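Long-range contacts in beta-lactamase-related domain-containing protein (Bacteroides dorei DSM 17855, PDB 5TGF), which is a putative serine beta-lactamase-related hydrolase whose substrate is not established and which can also bind calcium: residues G50-V56 with G202-N208; S78-E84 with K95-R101; D120-L125 with A196-G200; E280-I284 with W295-R299. Residue numbers count along the deposited sequence, not the author numbering.

Contact 1: G50-V56 with G202-N208; sequences GDTKVYV and GLCTTLN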
loop_
_atom_site.group_PDB
_atom_site.type_symbol
_atom_site.label_atom_id
_atom_site.label_comp_id
_atom_site.label_asym_id
_atom_site.label_seq_id
_atom_site.Cartn_x
_atom_site.Cartn_y
_atom_site.Cartn_z
ATOM N N GLY A 50 0.394 -20.881 -0.104
ATOM C CA GLY A 50 -0.537 -19.762 0.109
ATOM C C GLY A 50 -0.453 -19.142 1.511
ATOM O O GLY A 50 -1.046 -18.084 1.798
ATOM N N ASP A 51 0.140 -19.888 2.433
ATOM C CA ASP A 51 0.166 -19.514 3.826
ATOM C C ASP A 51 1.582 -19.112 4.294
ATOM O O ASP A 51 1.791 -18.874 5.461
ATOM C CB ASP A 51 -0.421 -20.641 4.685
ATOM C CG ASP A 51 -1.933 -20.836 4.460
ATOM O OD1 ASP A 51 -2.720 -19.869 4.399
ATOM O OD2 ASP A 51 -2.342 -21.991 4.333
ATOM N N THR A 52 2.536 -19.033 3.381
ATOM C CA THR A 52 3.880 -18.551 3.705
ATOM C C THR A 52 3.861 -17.096 4.106
ATOM O O THR A 52 3.349 -16.271 3.370
ATOM C CB THR A 52 4.832 -18.741 2.527
ATOM O OG1 THR A 52 4.939 -20.135 2.217
ATOM C CG2 THR A 52 6.234 -18.216 2.837
ATOM N N LYS A 53 4.330 -16.789 5.316
ATOM C CA LYS A 53 4.360 -15.421 5.766
ATOM C C LYS A 53 5.550 -14.676 5.157
ATOM O O LYS A 53 6.666 -15.209 5.134
ATOM C CB LYS A 53 4.409 -15.353 7.296
ATOM C CG LYS A 53 3.095 -15.715 7.933
ATOM C CD LYS A 53 3.201 -15.736 9.445
ATOM C CE LYS A 53 3.158 -14.332 10.016
ATOM N NZ LYS A 53 3.548 -14.338 11.446
ATOM N N VAL A 54 5.298 -13.468 4.655
ATOM C CA VAL A 54 6.315 -12.674 3.996
ATOM C C VAL A 54 6.199 -11.233 4.472
ATOM O O VAL A 54 5.088 -10.681 4.586
ATOM C CB VAL A 54 6.159 -12.716 2.455
ATOM C CG1 VAL A 54 7.293 -11.953 1.796
ATOM C CG2 VAL A 54 6.130 -14.135 1.910
ATOM N N TYR A 55 7.346 -10.605 4.715
ATOM C CA TYR A 55 7.394 -9.145 4.919
ATOM C C TYR A 55 7.285 -8.422 3.575
ATOM O O TYR A 55 8.153 -8.564 2.729
ATOM C CB TYR A 55 8.688 -8.760 5.604
ATOM C CG TYR A 55 8.695 -9.176 7.054
ATOM C CD1 TYR A 55 7.999 -8.431 7.989
ATOM C CD2 TYR A 55 9.336 -10.350 7.468
ATOM C CE1 TYR A 55 7.898 -8.856 9.313
ATOM C CE2 TYR A 55 9.266 -10.770 8.808
ATOM C CZ TYR A 55 8.511 -10.042 9.690
ATOM O OH TYR A 55 8.422 -10.386 11.025
ATOM N N VAL A 56 6.171 -7.738 3.358
ATOM C CA VAL A 56 5.826 -7.218 2.000
ATOM C C VAL A 56 6.034 -5.715 1.842
ATOM O O VAL A 56 5.718 -5.111 0.778
ATOM C CB VAL A 56 4.376 -7.553 1.617
ATOM C CG1 VAL A 56 4.208 -9.068 1.540
ATOM C CG2 VAL A 56 3.379 -6.937 2.573
ATOM N N GLY A 202 5.837 -2.103 7.464
ATOM C CA GLY A 202 5.932 -3.147 8.470
ATOM C C GLY A 202 5.183 -4.446 8.226
ATOM O O GLY A 202 5.452 -5.446 8.913
ATOM N N LEU A 203 4.217 -4.424 7.306
ATOM C CA LEU A 203 3.257 -5.517 7.149
ATOM C C LEU A 203 3.918 -6.854 6.797
ATOM O O LEU A 203 4.749 -6.963 5.857
ATOM C CB LEU A 203 2.183 -5.166 6.098
ATOM C CG LEU A 203 1.116 -6.262 5.925
ATOM C CD1 LEU A 203 0.279 -6.439 7.190
ATOM C CD2 LEU A 203 0.173 -5.960 4.777
ATOM N N CYS A 204 3.601 -7.846 7.617
ATOM C CA CYS A 204 3.874 -9.249 7.340
ATOM C C CYS A 204 2.526 -9.916 7.015
ATOM O O CYS A 204 1.576 -9.728 7.765
ATOM C CB CYS A 204 4.492 -9.883 8.579
ATOM S SG CYS A 204 5.157 -11.544 8.307
ATOM N N THR A 205 2.445 -10.634 5.890
ATOM C CA THR A 205 1.191 -11.228 5.444
ATOM C C THR A 205 1.420 -12.490 4.593
ATOM O O THR A 205 2.514 -13.001 4.501
ATOM C CB THR A 205 0.321 -10.184 4.726
ATOM O OG1 THR A 205 -1.045 -10.629 4.630
ATOM C CG2 THR A 205 0.855 -9.836 3.370
ATOM N N THR A 206 0.336 -13.033 4.070
ATOM C CA THR A 206 0.398 -14.226 3.219
ATOM C C THR A 206 -0.399 -13.945 1.959
ATOM O O THR A 206 -1.220 -13.022 1.931
ATOM C CB THR A 206 -0.204 -15.438 3.942
ATOM O OG1 THR A 206 -1.583 -15.180 4.225
ATOM C CG2 THR A 206 0.501 -15.712 5.271
ATOM N N LEU A 207 -0.252 -14.806 0.960
ATOM C CA LEU A 207 -1.088 -14.731 -0.220
ATOM C C LEU A 207 -2.573 -14.840 0.146
ATOM O O LEU A 207 -3.366 -13.993 -0.300
ATOM C CB LEU A 207 -0.744 -15.830 -1.211
ATOM C CG LEU A 207 -1.638 -15.882 -2.466
ATOM C CD1 LEU A 207 -1.395 -14.641 -3.319
ATOM C CD2 LEU A 207 -1.455 -17.158 -3.272
ATOM N N ASN A 208 -2.933 -15.824 0.993
ATOM C CA ASN A 208 -4.338 -16.072 1.319
ATOM C C ASN A 208 -4.934 -14.904 2.092
ATOM O O ASN A 208 -6.032 -14.476 1.782
ATOM C CB ASN A 208 -4.515 -17.391 2.099
ATOM C CG ASN A 208 -4.246 -18.619 1.241
ATOM O OD1 ASN A 208 -4.307 -18.560 0.005
ATOM N ND2 ASN A 208 -3.884 -19.734 1.890
HETATM O O HOH W 1 -2.669 -17.290 5.479
HETATM O O HOH W 2 2.008 -16.743 0.836
#
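Cys204 loses the most area here, 83 Å²; its SG sits over the face of the Tyr55 ring, 4.0 Å from the centroid, a sulfur-aromatic contact. The two form the non-hydrogen-bonded pair of a short antiparallel ladder; beside it, Val54 and Thr205 are the hydrogen-bonded pair, with Val54 N to Thr205 O at 2.8 Å and Thr205 N to Val54 O at 2.9 Å. Val56 N continues the ladder to Leu203 O at 3.0 Å. At the other end Gly50, with 66 Å² covered, lies so close to helix 207-218 that a CB would clash with Asn208 ND2. Its O accepts from Asn208 N at 3.1 Å. Thr206, the N-cap of that helix, turns its OG1 to Asp209 N, and Leu207 packs on strands 28-35 and 302-307 of the large sheet. Backbone bonds thus define the short ladder, while the missing side chain at Gly50 and the bond from Asn208 ND2 to Asp51 OD1, 2.8 Å, fit the loop to the helix start.

Contact 2: S78-E84 with K95-R101; sequences SWDDPVE and KGGILLR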
loop_
_atom_site.group_PDB
_atom_site.type_symbol
_atom_site.label_atom_id
_atom_site.label_comp_id
_atom_site.label_asym_id
_atom_site.label_seq_id
_atom_site.Cartn_x
_atom_site.Cartn_y
_atom_site.Cartn_z
ATOM N N SER A 78 -11.674 12.644 10.306
ATOM C CA SER A 78 -12.033 12.901 8.920
ATOM C C SER A 78 -10.779 13.143 8.071
ATOM O O SER A 78 -9.774 13.614 8.566
ATOM C CB SER A 78 -12.978 14.100 8.834
ATOM O OG SER A 78 -12.824 14.811 7.608
ATOM N N TRP A 79 -10.884 12.868 6.776
ATOM C CA TRP A 79 -9.755 13.006 5.861
ATOM C C TRP A 79 -9.218 14.425 5.804
ATOM O O TRP A 79 -8.038 14.640 5.504
ATOM C CB TRP A 79 -10.177 12.586 4.458
ATOM C CG TRP A 79 -10.645 11.152 4.390
ATOM C CD1 TRP A 79 -11.891 10.727 4.076
ATOM C CD2 TRP A 79 -9.888 9.966 4.745
ATOM N NE1 TRP A 79 -11.940 9.342 4.128
ATOM C CE2 TRP A 79 -10.732 8.862 4.567
ATOM C CE3 TRP A 79 -8.599 9.752 5.225
ATOM C CZ2 TRP A 79 -10.308 7.545 4.775
ATOM C CZ3 TRP A 79 -8.160 8.437 5.442
ATOM C CH2 TRP A 79 -9.021 7.342 5.206
ATOM N N ASP A 80 -10.080 15.408 6.071
ATOM C CA ASP A 80 -9.669 16.802 6.041
ATOM C C ASP A 80 -9.284 17.378 7.408
ATOM O O ASP A 80 -8.955 18.555 7.499
ATOM C CB ASP A 80 -10.772 17.615 5.383
ATOM C CG ASP A 80 -11.054 17.152 3.945
ATOM O OD1 ASP A 80 -10.095 16.967 3.167
ATOM O OD2 ASP A 80 -12.232 16.926 3.599
ATOM N N ASP A 81 -9.176 16.530 8.430
ATOM C CA ASP A 81 -8.724 16.982 9.735
ATOM C C ASP A 81 -7.216 17.311 9.762
ATOM O O ASP A 81 -6.389 16.569 9.209
ATOM C CB ASP A 81 -9.004 15.941 10.801
ATOM C CG ASP A 81 -10.483 15.841 11.184
ATOM O OD1 ASP A 81 -11.303 16.601 10.666
ATOM O OD2 ASP A 81 -10.815 14.954 11.991
ATOM N N PRO A 82 -6.845 18.394 10.439
ATOM C CA PRO A 82 -5.420 18.658 10.669
ATOM C C PRO A 82 -4.862 17.845 11.805
ATOM O O PRO A 82 -5.587 17.490 12.750
ATOM C CB PRO A 82 -5.365 20.151 11.024
ATOM C CG PRO A 82 -6.760 20.573 11.303
ATOM C CD PRO A 82 -7.710 19.420 11.059
ATOM N N VAL A 83 -3.552 17.617 11.752
ATOM C CA VAL A 83 -2.863 16.836 12.770
ATOM C C VAL A 83 -3.180 17.356 14.193
ATOM O O VAL A 83 -3.477 16.575 15.078
ATOM C CB VAL A 83 -1.324 16.828 12.519
ATOM C CG1 VAL A 83 -0.559 16.219 13.674
ATOM C CG2 VAL A 83 -0.986 16.069 11.237
ATOM N N GLU A 84 -3.097 18.675 14.377
ATOM C CA GLU A 84 -3.191 19.296 15.686
ATOM C C GLU A 84 -4.577 19.213 16.308
ATOM O O GLU A 84 -4.716 19.365 17.516
ATOM C CB GLU A 84 -2.731 20.765 15.598
ATOM C CG GLU A 84 -3.627 21.627 14.704
ATOM C CD GLU A 84 -2.865 22.753 14.022
ATOM O OE1 GLU A 84 -3.380 23.315 13.023
ATOM O OE2 GLU A 84 -1.730 23.066 14.459
ATOM N N LYS A 95 3.779 21.793 11.062
ATOM C CA LYS A 95 3.250 20.470 10.754
ATOM C C LYS A 95 1.856 20.248 11.315
ATOM O O LYS A 95 1.183 19.317 10.887
ATOM C CB LYS A 95 4.155 19.364 11.317
ATOM C CG LYS A 95 5.523 19.301 10.654
ATOM C CD LYS A 95 6.303 18.056 11.044
ATOM C CE LYS A 95 6.725 18.073 12.509
ATOM N NZ LYS A 95 7.684 19.160 12.867
ATOM N N GLY A 96 1.466 21.004 12.346
ATOM C CA GLY A 96 0.153 20.817 12.962
ATOM C C GLY A 96 -1.001 20.993 11.982
ATOM O O GLY A 96 -2.089 20.445 12.191
ATOM N N GLY A 97 -0.767 21.775 10.930
ATOM C CA GLY A 97 -1.810 22.066 9.949
ATOM C C GLY A 97 -1.916 21.100 8.784
ATOM O O GLY A 97 -2.816 21.235 7.934
ATOM N N ILE A 98 -1.007 20.126 8.735
ATOM C CA ILE A 98 -1.066 19.075 7.717
ATOM C C ILE A 98 -2.376 18.294 7.848
ATOM O O ILE A 98 -2.816 17.985 8.962
ATOM C CB ILE A 98 0.152 18.133 7.824
ATOM C CG1 ILE A 98 1.450 18.903 7.550
ATOM C CG2 ILE A 98 0.034 16.982 6.818
ATOM C CD1 ILE A 98 2.765 18.191 7.821
ATOM N N LEU A 99 -3.017 17.986 6.729
ATOM C CA LEU A 99 -4.253 17.181 6.769
ATOM C C LEU A 99 -3.970 15.688 6.718
ATOM O O LEU A 99 -2.969 15.252 6.139
ATOM C CB LEU A 99 -5.180 17.561 5.615
ATOM C CG LEU A 99 -5.455 19.061 5.470
ATOM C CD1 LEU A 99 -6.405 19.318 4.329
ATOM C CD2 LEU A 99 -6.015 19.621 6.770
ATOM N N LEU A 100 -4.888 14.910 7.275
ATOM C CA LEU A 100 -4.762 13.470 7.261
ATOM C C LEU A 100 -4.609 12.915 5.831
ATOM O O LEU A 100 -3.772 12.051 5.589
ATOM C CB LEU A 100 -5.946 12.832 7.966
ATOM C CG LEU A 100 -6.055 11.318 7.903
ATOM C CD1 LEU A 100 -4.851 10.617 8.543
ATOM C CD2 LEU A 100 -7.358 10.904 8.568
ATOM N N ARG A 101 -5.404 13.412 4.903
ATOM C CA ARG A 101 -5.315 12.960 3.511
ATOM C C ARG A 101 -3.957 13.314 2.883
ATOM O O ARG A 101 -3.502 12.615 1.961
ATOM C CB ARG A 101 -6.455 13.545 2.682
ATOM C CG ARG A 101 -6.467 15.057 2.556
ATOM C CD ARG A 101 -7.534 15.477 1.544
ATOM N NE ARG A 101 -7.703 16.911 1.470
ATOM C CZ ARG A 101 -6.914 17.755 0.814
ATOM N NH1 ARG A 101 -5.875 17.340 0.103
ATOM N NH2 ARG A 101 -7.193 19.044 0.872
HETATM O O HOH W 3 -9.454 20.305 2.844
#
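Trp79, in rotamer m, lays its indole beside Leu100, whose t,p conformer brings CD2 to 3.7 Å from Trp79 CE3; Ile68 of helix 60-74 touches both side chains. Asp80 starts out pointing away, yet its m rotamer swings OD1 back to Arg101 NE, a 2.9 Å salt bridge. Arg101 meets it with chi1 at p and a chain extended through chi2 and chi3. The ST turn at Ser78, where OG accepts from Asp80 N at 3.2 Å, lies within a type I turn from Ser78 to Asp81. Beyond it the segments run side by side, with one backbone bridge, Pro82 with Leu99, between turns and helix ends in the helical part of this beta-lactamase-like fold. Backbone bonds line the seam: Arg101 N to Trp79 O and Leu100 N to Asp81 O, both 3.0 Å, then Val83 N to Ile98 O at 2.9 Å and Glu84 N to Gly96 O at 3.0 Å. Val83, chi1 t, sets CG2 4.1 Å from Ile98 CB. Glu84, chi1 p, folds over Gly96, where a CB would clash with its OE2.

Contact 3: D120-L125 with A196-G200; sequences DNYNHL and APMLG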
loop_
_atom_site.group_PDB
_atom_site.type_symbol
_atom_site.label_atom_id
_atom_site.label_comp_id
_atom_site.label_asym_id
_atom_site.label_seq_id
_atom_site.Cartn_x
_atom_site.Cartn_y
_atom_site.Cartn_z
ATOM N N ASP A 120 13.498 4.513 11.900
ATOM C CA ASP A 120 12.230 4.351 12.661
ATOM C C ASP A 120 11.789 2.894 12.603
ATOM O O ASP A 120 11.302 2.460 11.560
ATOM C CB ASP A 120 11.105 5.229 12.076
ATOM C CG ASP A 120 9.753 5.042 12.797
ATOM O OD1 ASP A 120 9.544 3.972 13.425
ATOM O OD2 ASP A 120 8.875 5.959 12.728
ATOM N N ASN A 121 12.078 2.142 13.678
ATOM C CA ASN A 121 11.626 0.755 13.864
ATOM C C ASN A 121 10.666 0.676 15.074
ATOM O O ASN A 121 10.485 -0.392 15.662
ATOM C CB ASN A 121 12.821 -0.185 14.115
ATOM C CG ASN A 121 13.713 -0.347 12.902
ATOM O OD1 ASN A 121 13.233 -0.424 11.780
ATOM N ND2 ASN A 121 15.015 -0.452 13.130
ATOM N N TYR A 122 10.039 1.786 15.433
ATOM C CA TYR A 122 9.214 1.836 16.649
ATOM C C TYR A 122 8.064 0.830 16.604
ATOM O O TYR A 122 7.375 0.736 15.622
ATOM C CB TYR A 122 8.632 3.231 16.838
ATOM C CG TYR A 122 9.660 4.268 17.310
ATOM C CD1 TYR A 122 9.998 4.342 18.650
ATOM C CD2 TYR A 122 10.247 5.166 16.434
ATOM C CE1 TYR A 122 10.881 5.299 19.118
ATOM C CE2 TYR A 122 11.129 6.130 16.881
ATOM C CZ TYR A 122 11.456 6.183 18.234
ATOM O OH TYR A 122 12.328 7.130 18.767
ATOM N N ASN A 123 7.796 0.203 17.733
ATOM C CA ASN A 123 6.587 -0.628 17.885
ATOM C C ASN A 123 5.439 0.103 18.575
ATOM O O ASN A 123 4.345 -0.461 18.738
ATOM C CB ASN A 123 6.928 -1.913 18.613
ATOM C CG ASN A 123 7.785 -2.817 17.791
ATOM O OD1 ASN A 123 7.498 -3.077 16.624
ATOM N ND2 ASN A 123 8.794 -3.367 18.405
ATOM N N HIS A 124 5.642 1.380 18.886
ATOM C CA HIS A 124 4.560 2.219 19.385
ATOM C C HIS A 124 4.550 3.552 18.706
ATOM O O HIS A 124 5.571 4.280 18.682
ATOM C CB HIS A 124 4.675 2.413 20.906
ATOM C CG HIS A 124 4.723 1.134 21.662
ATOM N ND1 HIS A 124 3.592 0.401 21.954
ATOM C CD2 HIS A 124 5.772 0.398 22.098
ATOM C CE1 HIS A 124 3.947 -0.748 22.506
ATOM N NE2 HIS A 124 5.265 -0.769 22.607
ATOM N N LEU A 125 3.406 3.909 18.146
ATOM C CA LEU A 125 3.353 5.121 17.367
ATOM C C LEU A 125 3.507 6.398 18.190
ATOM O O LEU A 125 4.018 7.402 17.692
ATOM C CB LEU A 125 2.088 5.152 16.527
ATOM C CG LEU A 125 1.995 4.083 15.452
ATOM C CD1 LEU A 125 0.717 4.340 14.652
ATOM C CD2 LEU A 125 3.232 4.082 14.557
ATOM N N ALA A 196 10.090 -1.381 7.463
ATOM C CA ALA A 196 9.862 -0.331 8.454
ATOM C C ALA A 196 9.685 0.985 7.696
ATOM O O ALA A 196 10.096 1.057 6.539
ATOM C CB ALA A 196 11.055 -0.228 9.393
ATOM N N PRO A 197 9.010 1.997 8.293
ATOM C CA PRO A 197 8.381 2.025 9.617
ATOM C C PRO A 197 7.080 1.233 9.633
ATOM O O PRO A 197 6.699 0.675 8.608
ATOM C CB PRO A 197 8.113 3.510 9.872
ATOM C CG PRO A 197 8.179 4.170 8.568
ATOM C CD PRO A 197 8.852 3.266 7.569
HETATM N N MSE A 198 6.420 1.175 10.778
HETATM C CA MSE A 198 5.239 0.272 10.953
HETATM C C MSE A 198 4.278 0.305 9.781
HETATM O O MSE A 198 3.983 -0.736 9.172
HETATM C CB MSE A 198 4.523 0.621 12.275
HETATM C CG MSE A 198 3.467 -0.431 12.626
HETATM SE SE MSE A 198 2.370 0.119 14.176
HETATM C CE MSE A 198 3.798 -0.033 15.517
ATOM N N LEU A 199 3.653 1.449 9.531
ATOM C CA LEU A 199 2.557 1.492 8.564
ATOM C C LEU A 199 3.157 1.384 7.169
ATOM O O LEU A 199 2.630 0.665 6.291
ATOM C CB LEU A 199 1.734 2.779 8.658
ATOM C CG LEU A 199 0.545 2.736 9.668
ATOM C CD1 LEU A 199 1.083 2.683 11.088
ATOM C CD2 LEU A 199 -0.395 3.912 9.491
ATOM N N GLY A 200 4.183 2.183 6.926
ATOM C CA GLY A 200 4.680 2.307 5.548
ATOM C C GLY A 200 5.298 1.018 5.015
ATOM O O GLY A 200 5.182 0.698 3.833
HETATM O O HOH W 4 7.692 2.080 13.171
#
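A cis peptide bond before Pro197 marks this contact, and a single water carries its polar link. The water donates to Asp120 OD1 at 2.7 Å and to Tyr122 O at 2.8 Å, and accepts from Met198 N at 2.9 Å, so it joins the loop 120-125 to the first turn of helix 198-201. Asp120 OD1 also accepts from Tyr122 N at 3.0 Å, closing an Asx turn that holds the carboxylate facing the water. Around this centre the two sides meet by van der Waals contact, partly of carbon against oxygen. The Pro197 ring packs on the Asp120 side chain, CB to CG 3.7 Å, and Pro197 CA makes a CH...O contact of 3.5 Å with Asp120 O. Asn121 bends its end back until OD1 is 3.2 Å from Ala196 CB. Met198, a selenomethionine in the crystal, has the largest covered area, 82 Å²: extended chi1 and chi2 carry SE to 4.1 Å from Leu125 CD2, and chi3 at m leaves CE 3.3 Å from Asn123 O. Leu125 CD1 also meets Leu199 CD1 at 3.9 Å. Gln153 of helix 150-163 touches Leu125, Pro197 and Met198. Gly200 O accepts from Lys61 NZ, the lysine of a putative SxxK motif, so the arrangement is consistent with the surroundings of the active site in serine beta-lactamase-like folds.

Contact 4: E280-I284 with W295-R299; sequences EAYQI and WINKR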
loop_
_atom_site.group_PDB
_atom_site.type_symbol
_atom_site.label_atom_id
_atom_site.label_comp_id
_atom_site.label_asym_id
_atom_site.label_seq_id
_atom_site.Cartn_x
_atom_site.Cartn_y
_atom_site.Cartn_z
ATOM N N GLU A 280 -11.310 8.899 -13.108
ATOM C CA GLU A 280 -11.358 7.691 -12.320
ATOM C C GLU A 280 -10.101 6.838 -12.618
ATOM O O GLU A 280 -9.676 6.672 -13.763
ATOM C CB GLU A 280 -12.636 6.865 -12.621
ATOM C CG GLU A 280 -13.952 7.558 -12.270
ATOM C CD GLU A 280 -14.325 7.441 -10.789
ATOM O OE1 GLU A 280 -14.071 8.408 -10.048
ATOM O OE2 GLU A 280 -14.864 6.387 -10.372
ATOM N N ALA A 281 -9.551 6.249 -11.568
ATOM C CA ALA A 281 -8.466 5.284 -11.718
ATOM C C ALA A 281 -9.092 3.893 -11.893
ATOM O O ALA A 281 -10.012 3.507 -11.166
ATOM C CB ALA A 281 -7.559 5.316 -10.489
ATOM N N TYR A 282 -8.644 3.180 -12.901
ATOM C CA TYR A 282 -9.145 1.837 -13.163
ATOM C C TYR A 282 -8.094 0.755 -12.953
ATOM O O TYR A 282 -8.412 -0.441 -12.944
ATOM C CB TYR A 282 -9.762 1.776 -14.573
ATOM C CG TYR A 282 -8.832 1.955 -15.739
ATOM C CD1 TYR A 282 -8.088 0.897 -16.233
ATOM C CD2 TYR A 282 -8.739 3.176 -16.393
ATOM C CE1 TYR A 282 -7.237 1.053 -17.311
ATOM C CE2 TYR A 282 -7.880 3.348 -17.475
ATOM C CZ TYR A 282 -7.153 2.266 -17.939
ATOM O OH TYR A 282 -6.308 2.396 -18.995
ATOM N N GLN A 283 -6.865 1.151 -12.699
ATOM C CA GLN A 283 -5.879 0.212 -12.118
ATOM C C GLN A 283 -5.194 0.871 -10.926
ATOM O O GLN A 283 -4.669 1.993 -11.033
ATOM C CB GLN A 283 -4.861 -0.244 -13.154
ATOM C CG GLN A 283 -4.005 -1.421 -12.662
ATOM C CD GLN A 283 -3.212 -2.096 -13.771
ATOM O OE1 GLN A 283 -3.737 -2.959 -14.462
ATOM N NE2 GLN A 283 -1.943 -1.706 -13.939
ATOM N N ILE A 284 -5.274 0.200 -9.795
ATOM C CA ILE A 284 -4.730 0.665 -8.532
ATOM C C ILE A 284 -3.822 -0.456 -7.937
ATOM O O ILE A 284 -4.084 -1.666 -8.080
ATOM C CB ILE A 284 -5.895 0.967 -7.562
ATOM C CG1 ILE A 284 -6.715 2.176 -8.066
ATOM C CG2 ILE A 284 -5.395 1.261 -6.147
ATOM C CD1 ILE A 284 -8.131 2.139 -7.579
ATOM N N TRP A 295 -2.808 -5.717 -6.992
ATOM C CA TRP A 295 -3.504 -4.772 -7.849
ATOM C C TRP A 295 -4.959 -5.094 -8.067
ATOM O O TRP A 295 -5.396 -6.259 -7.924
ATOM C CB TRP A 295 -2.795 -4.652 -9.187
ATOM C CG TRP A 295 -3.144 -5.705 -10.189
ATOM C CD1 TRP A 295 -3.932 -5.540 -11.294
ATOM C CD2 TRP A 295 -2.634 -7.045 -10.260
ATOM N NE1 TRP A 295 -4.025 -6.731 -11.990
ATOM C CE2 TRP A 295 -3.189 -7.647 -11.421
ATOM C CE3 TRP A 295 -1.752 -7.797 -9.466
ATOM C CZ2 TRP A 295 -2.934 -8.991 -11.782
ATOM C CZ3 TRP A 295 -1.495 -9.133 -9.818
ATOM C CH2 TRP A 295 -2.063 -9.700 -10.990
ATOM N N ILE A 296 -5.677 -4.071 -8.500
ATOM C CA ILE A 296 -7.027 -4.222 -9.014
ATOM C C ILE A 296 -7.065 -3.528 -10.379
ATOM O O ILE A 296 -6.555 -2.400 -10.531
ATOM C CB ILE A 296 -8.034 -3.573 -8.078
ATOM C CG1 ILE A 296 -8.148 -4.358 -6.771
ATOM C CG2 ILE A 296 -9.387 -3.419 -8.738
ATOM C CD1 ILE A 296 -9.039 -3.663 -5.760
ATOM N N ASN A 297 -7.660 -4.194 -11.375
ATOM C CA ASN A 297 -7.989 -3.562 -12.656
ATOM C C ASN A 297 -9.501 -3.651 -12.880
ATOM O O ASN A 297 -10.059 -4.751 -13.128
ATOM C CB ASN A 297 -7.214 -4.194 -13.809
ATOM C CG ASN A 297 -7.430 -3.448 -15.137
ATOM O OD1 ASN A 297 -8.564 -3.267 -15.587
ATOM N ND2 ASN A 297 -6.355 -2.967 -15.726
ATOM N N LYS A 298 -10.171 -2.519 -12.723
ATOM C CA LYS A 298 -11.634 -2.514 -12.788
ATOM C C LYS A 298 -12.178 -2.815 -14.185
ATOM O O LYS A 298 -13.271 -3.310 -14.305
ATOM C CB LYS A 298 -12.206 -1.203 -12.274
ATOM C CG LYS A 298 -11.880 -0.946 -10.808
ATOM C CD LYS A 298 -12.502 0.351 -10.345
ATOM C CE LYS A 298 -11.789 0.879 -9.111
ATOM N NZ LYS A 298 -12.595 1.912 -8.433
ATOM N N ARG A 299 -11.439 -2.458 -15.223
ATOM C CA ARG A 299 -11.859 -2.736 -16.577
ATOM C C ARG A 299 -11.782 -4.218 -16.910
ATOM O O ARG A 299 -12.706 -4.732 -17.529
ATOM C CB ARG A 299 -11.021 -1.942 -17.559
ATOM C CG ARG A 299 -11.387 -0.469 -17.529
ATOM C CD ARG A 299 -11.018 0.184 -18.840
ATOM N NE ARG A 299 -11.284 1.616 -18.794
ATOM C CZ ARG A 299 -10.730 2.489 -19.619
ATOM N NH1 ARG A 299 -9.878 2.061 -20.557
ATOM N NH2 ARG A 299 -11.037 3.780 -19.506
#
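Tyr282 spreads its ring under the guanidinium of Arg299, which lies flat on it with centres 3.9 Å apart and planes at 8°. It is a stacked cation-pi pair, and Arg299 CD adds a CH-pi contact 4.1 Å from the Tyr282 ring centroid. Tyr282 is the most covered residue, 115 Å², through this stack and its contacts with Asn297 and Lys298. Its backbone also takes part: Tyr282 O accepts from Lys298 N at 2.7 Å, just where the chain turns a corner. Past the corner the segments pair as antiparallel strands. Gln283 and Asn297 form the non-hydrogen-bonded pair, their side chains on one face and joined by Asn297 ND2 to Gln283 OE1 at 2.9 Å; Asn297 OD1 accepts from Asp300 N. Ile284 and Ile296 follow as the hydrogen-bonded pair, with Ile284 N to Ile296 O at 3.0 Å and Ile296 N to Ile284 O at 2.9 Å, and their side chains lie on the other face. CH...O contacts, such as Gln283 CA to Ile296 O at 3.1 Å, accompany the pairing. The segments belong to a beta hairpin in the six-stranded antiparallel sheet. Tyr282 and Gln283 both face Leu273 of strand 270-274, a classic beta bulge. Helix 328-337 packs on the face of Gln283 and Asn297, whereas Ile296 meets helix 207-218 and Ile284 meets Gln238 of helix 231-238.

In the fold
From the N terminus, residues 50-56 open the widest loop, which contact 1 closes 146 residues later at 202-208. Contacts 2 and 3 are nested inside it, one after the other: contact 2 closes a short loop between 78-84 and 95-101, then contact 3 brings 120-125 to 196-200, just before the second segment of contact 1. Contact 4 comes last, in series, closing the hairpin between strands 281-285 and 293-297. No contacts cross. Contacts 2 and 3 bind loops and helix starts in the largely helical region, contact 4 pairs two neighbouring strands of the six-stranded sheet, and contact 1, its centre about 17 Å from that of contact 3 and 23 Å from that of contact 4, lies where helix 207-218 adjoins that sheet.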